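Local atomic coordinates of sensor protein (Geobacter sulfurreducens, PDB entry 3H7M), a protein that probably acts as a membrane sensor histidine kinase, of which this chain is the sensor domain, similar in fold to periplasmic binding proteins. Residues V38-A43 against E222-K227; E46-T51 against F208-A213. One frame throughout, in Å; residues are numbered along the deposited sequence. Where two conformers were deposited one is given.

Contact 1 (V38-A43 against E222-K227); sequences VELTRA and EAIRAK
An antiparallel helix-helix packing joins helix 36-48 to the C-terminal helix 220-227 of this sensor domain, whose fold is that of the family 3 extracellular solute-binding proteins. The short axes of 38-43 and 222-227 run 163° apart and come no nearer than 10.2 Å, so side chains rather than backbones span the interface. On its own helix, Arg225 grips OE1 of Glu222 side-on and also pairs with Glu233, which ties the helix to the chain end. At the solvent side, in the conformer given, the extended chain of Lys227 crosses that of Glu39 at about a right angle. There Lys227 NZ lies 3.1 Å from Glu39 OE1, with a weak, longer bond to Glu39 OE2; as Lys227 has a second conformer, this salt bridge is probably not permanent. Ile224 does most of the packing. Its chi1 of -67° sets CG1 beside the backbone N and CG2 anti to it, so that the two branches diverge toward the facing helix. Ile224 CG2 lies 3.9 Å from Glu39 CB. Ile224 thus packs on the aliphatic base of Glu39, on the neighbouring Leu40 and on Ala43 one turn further along. CD1 points on along that helix, with Ile224 CD1 3.9 Å from Leu40 CD1 and, closer still, 3.7 Å from Ala43 CB.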
# COMPACT_ATOMS: atom_id res chain seq x y z
N VAL A 38 7.59 -0.48 7.93
CA VAL A 38 8.13 -1.10 9.15
C VAL A 38 9.26 -0.28 9.75
O VAL A 38 9.28 0.05 10.93
CB VAL A 38 8.59 -2.54 8.81
CG1 VAL A 38 9.36 -3.18 9.95
CG2 VAL A 38 7.35 -3.39 8.51
N GLU A 39 10.20 0.08 8.91
CA GLU A 39 11.33 0.87 9.34
C GLU A 39 10.82 2.23 9.87
O GLU A 39 11.31 2.76 10.88
CB GLU A 39 12.24 1.06 8.15
CG GLU A 39 13.69 1.11 8.50
CD GLU A 39 14.56 0.70 7.34
OE1 GLU A 39 14.26 -0.37 6.75
OE2 GLU A 39 15.54 1.43 7.04
N LEU A 40 9.85 2.79 9.16
CA LEU A 40 9.28 4.07 9.54
C LEU A 40 8.60 3.94 10.91
O LEU A 40 8.83 4.73 11.82
CB LEU A 40 8.26 4.49 8.48
CG LEU A 40 8.34 5.94 8.01
CD1 LEU A 40 9.79 6.33 7.75
CD2 LEU A 40 7.51 6.10 6.75
N THR A 41 7.76 2.94 11.04
CA THR A 41 7.08 2.69 12.29
C THR A 41 8.06 2.42 13.43
O THR A 41 7.88 2.94 14.51
CB THR A 41 6.16 1.50 12.16
OG1 THR A 41 5.10 1.84 11.27
CG2 THR A 41 5.60 1.11 13.54
N ARG A 42 9.09 1.63 13.18
CA ARG A 42 10.04 1.37 14.25
C ARG A 42 10.73 2.66 14.63
O ARG A 42 10.97 2.91 15.82
CB ARG A 42 11.10 0.35 13.86
CG ARG A 42 10.59 -1.09 13.78
CD ARG A 42 11.73 -2.10 13.87
NE ARG A 42 11.25 -3.48 13.81
CZ ARG A 42 11.44 -4.29 12.76
NH1 ARG A 42 12.10 -3.86 11.70
NH2 ARG A 42 10.95 -5.52 12.78
N ALA A 43 11.04 3.48 13.64
CA ALA A 43 11.74 4.72 13.95
C ALA A 43 10.83 5.62 14.78
O ALA A 43 11.29 6.26 15.72
CB ALA A 43 12.20 5.43 12.69
N GLU A 222 14.21 10.99 5.52
CA GLU A 222 14.83 10.86 4.21
C GLU A 222 15.85 9.71 4.21
O GLU A 222 15.99 9.00 3.22
CB GLU A 222 15.52 12.17 3.80
CG GLU A 222 14.56 13.35 3.59
CD GLU A 222 13.46 13.09 2.57
OE1 GLU A 222 13.61 12.16 1.72
OE2 GLU A 222 12.44 13.82 2.61
N ALA A 223 16.57 9.54 5.33
CA ALA A 223 17.56 8.48 5.44
C ALA A 223 16.89 7.16 5.22
O ALA A 223 17.40 6.29 4.51
CB ALA A 223 18.23 8.49 6.80
N ILE A 224 15.72 7.00 5.83
CA ILE A 224 14.99 5.75 5.67
C ILE A 224 14.45 5.63 4.26
O ILE A 224 14.56 4.57 3.63
CB ILE A 224 13.85 5.64 6.67
CG1 ILE A 224 14.41 5.54 8.09
CG2 ILE A 224 13.01 4.42 6.35
CD1 ILE A 224 13.40 5.74 9.21
N ARG A 225 13.90 6.73 3.74
CA ARG A 225 13.33 6.69 2.40
C ARG A 225 14.37 6.43 1.32
O ARG A 225 14.12 5.69 0.39
CB ARG A 225 12.59 8.00 2.06
CG ARG A 225 11.84 7.92 0.73
CD ARG A 225 10.97 9.14 0.48
NE ARG A 225 11.76 10.35 0.28
CZ ARG A 225 12.31 10.69 -0.88
NH1 ARG A 225 12.16 9.90 -1.94
NH2 ARG A 225 12.99 11.82 -0.98
N ALA A 226 15.55 7.02 1.45
CA ALA A 226 16.57 6.83 0.44
C ALA A 226 16.93 5.34 0.28
O ALA A 226 17.35 4.91 -0.78
CB ALA A 226 17.81 7.64 0.78
N LYS A 227 16.75 4.57 1.35
CA LYS A 227 17.07 3.15 1.32
C LYS A 227 16.23 2.41 0.28
O LYS A 227 16.75 1.56 -0.46
CB LYS A 227 16.83 2.53 2.71
CG LYS A 227 17.02 1.01 2.80
CD LYS A 227 16.89 0.54 4.25
CE LYS A 227 17.16 -0.96 4.41
NZ LYS A 227 17.04 -1.36 5.84

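Contact 2 (E46-T51 against F208-A213)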
# COMPACT_ATOMS: atom_id res chain seq x y z
N GLU A 46 10.49 4.57 18.27
CA GLU A 46 11.65 4.94 19.02
C GLU A 46 11.65 6.38 19.47
O GLU A 46 12.03 6.65 20.60
CB GLU A 46 12.93 4.63 18.26
CG GLU A 46 14.13 4.95 19.06
CD GLU A 46 15.37 4.33 18.52
OE1 GLU A 46 15.62 4.48 17.30
OE2 GLU A 46 16.10 3.70 19.31
N VAL A 47 11.24 7.32 18.63
CA VAL A 47 11.29 8.70 19.11
C VAL A 47 10.13 9.03 20.05
O VAL A 47 10.26 9.90 20.90
CB VAL A 47 11.32 9.74 17.96
CG1 VAL A 47 12.38 9.35 16.92
CG2 VAL A 47 9.96 9.87 17.35
N MET A 48 9.01 8.34 19.91
CA MET A 48 7.84 8.59 20.74
C MET A 48 7.80 7.71 22.00
O MET A 48 6.85 7.78 22.78
CB MET A 48 6.55 8.34 19.95
CG MET A 48 6.41 9.17 18.69
SD MET A 48 6.74 10.90 19.00
CE MET A 48 5.35 11.27 20.13
N GLY A 49 8.83 6.90 22.17
CA GLY A 49 8.88 6.03 23.33
C GLY A 49 7.77 4.99 23.36
O GLY A 49 7.27 4.66 24.42
N MET A 50 7.37 4.49 22.19
CA MET A 50 6.31 3.48 22.10
C MET A 50 6.86 2.08 22.00
O MET A 50 8.03 1.85 21.67
CB MET A 50 5.45 3.66 20.85
CG MET A 50 4.60 4.88 20.75
SD MET A 50 3.68 4.79 19.18
CE MET A 50 4.87 5.48 18.12
N THR A 51 5.99 1.12 22.27
CA THR A 51 6.34 -0.27 22.14
C THR A 51 5.32 -0.76 21.12
O THR A 51 4.11 -0.56 21.29
CB THR A 51 6.19 -1.02 23.45
OG1 THR A 51 7.42 -0.95 24.17
CG2 THR A 51 5.83 -2.48 23.20
N PHE A 208 1.37 9.37 16.38
CA PHE A 208 2.03 9.05 15.12
C PHE A 208 2.37 10.25 14.26
O PHE A 208 3.46 10.32 13.69
CB PHE A 208 1.19 8.05 14.33
CG PHE A 208 1.39 6.63 14.77
CD1 PHE A 208 2.47 5.88 14.30
CD2 PHE A 208 0.59 6.07 15.76
CE1 PHE A 208 2.75 4.61 14.81
CE2 PHE A 208 0.86 4.80 16.28
CZ PHE A 208 1.94 4.07 15.80
N SER A 209 1.46 11.22 14.20
CA SER A 209 1.70 12.40 13.38
C SER A 209 2.93 13.13 13.86
O SER A 209 3.75 13.60 13.07
CB SER A 209 0.49 13.33 13.43
OG SER A 209 -0.71 12.61 13.25
N GLU A 210 3.05 13.21 15.17
CA GLU A 210 4.16 13.89 15.81
C GLU A 210 5.48 13.15 15.50
O GLU A 210 6.50 13.76 15.17
CB GLU A 210 3.91 13.94 17.32
CG GLU A 210 4.66 15.03 18.06
CD GLU A 210 4.36 15.03 19.56
OE1 GLU A 210 3.19 14.77 19.94
OE2 GLU A 210 5.28 15.31 20.36
N GLY A 211 5.45 11.82 15.61
CA GLY A 211 6.64 11.03 15.29
C GLY A 211 7.05 11.27 13.84
O GLY A 211 8.22 11.51 13.54
N LEU A 212 6.08 11.23 12.93
CA LEU A 212 6.38 11.45 11.51
C LEU A 212 6.98 12.82 11.32
O LEU A 212 8.02 12.98 10.67
CB LEU A 212 5.10 11.32 10.67
CG LEU A 212 5.23 11.42 9.16
CD1 LEU A 212 6.28 10.41 8.61
CD2 LEU A 212 3.87 11.14 8.57
N ALA A 213 6.35 13.82 11.93
CA ALA A 213 6.85 15.18 11.82
C ALA A 213 8.27 15.26 12.35
O ALA A 213 9.12 15.95 11.79
CB ALA A 213 5.92 16.14 12.58
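Met48, in the last turn of helix 36-48, and Met50, just beyond it, reach across to different parts of helix 202-218. Met48 lies over its backbone: CG and SD rest directly against Gly211, with Met48 SD 3.7 Å from Gly211 CA, at a point where the two backbones come close, the CA atoms of Met48 and Gly211 being 6.1 Å apart. Beyond the sulfur, chi3 (-65°) turns the methyl toward Glu210, where Met48 CE sits 3.9 Å from Glu210 CD; the two side chains cross at about a right angle. Val47 adds a lighter touch, its CG2 lying 4.1 Å from Gly211 CA.

Met50 makes a Met-aromatic contact with Phe208. Its CE stands over one face of the ring, 4.3 Å from the centroid and 24° off the normal, as a CH-pi contact displaced toward the rim. The sulfur approaches more obliquely, with Met50 SD 3.9 Å from Phe208 CZ. Although the Phe208 CB points away from 46-51, its ring comes back toward the methionine. No hydrogen bond links the two segments.

The two methionines are set apart by the turn between them. Gly49 is the first residue to leave helical geometry, with positive phi (64°) and two bonds back into the last turn, a Schellman motif, and the chain then becomes extended at Met50. Further out, Phe208 stacks on Tyr195 of strand 181-198, and both it and Met50 touch Ile44 of helix 36-48. Met48 also packs on Ile214, while Leu212 and Ser209 face strand 87-103 and Thr51 leads into strand 52-57, bonded through its backbone to Ile13 on neighbouring strand 13-18.

Both contacts use helix 36-48, contact 1 along its body and contact 2 at its C-terminal end, and their centres lie 12 Å apart on the same side of the chain's centre. Their partners, helices 220-227 and 202-218, follow each other near the C-terminus. Along the chain the order is 38-43, 46-51, 208-213, 222-227, so contact 2 is bracketed by contact 1. One early helix is therefore packed against two successive late ones, with more than 150 residues between the members of each pair. Helices 36-48 and 202-218 lie on strands of the mixed sheet, and 220-227 packs against 36-48, which brings the beginning and end of the solute-binding-protein-like sensor domain together.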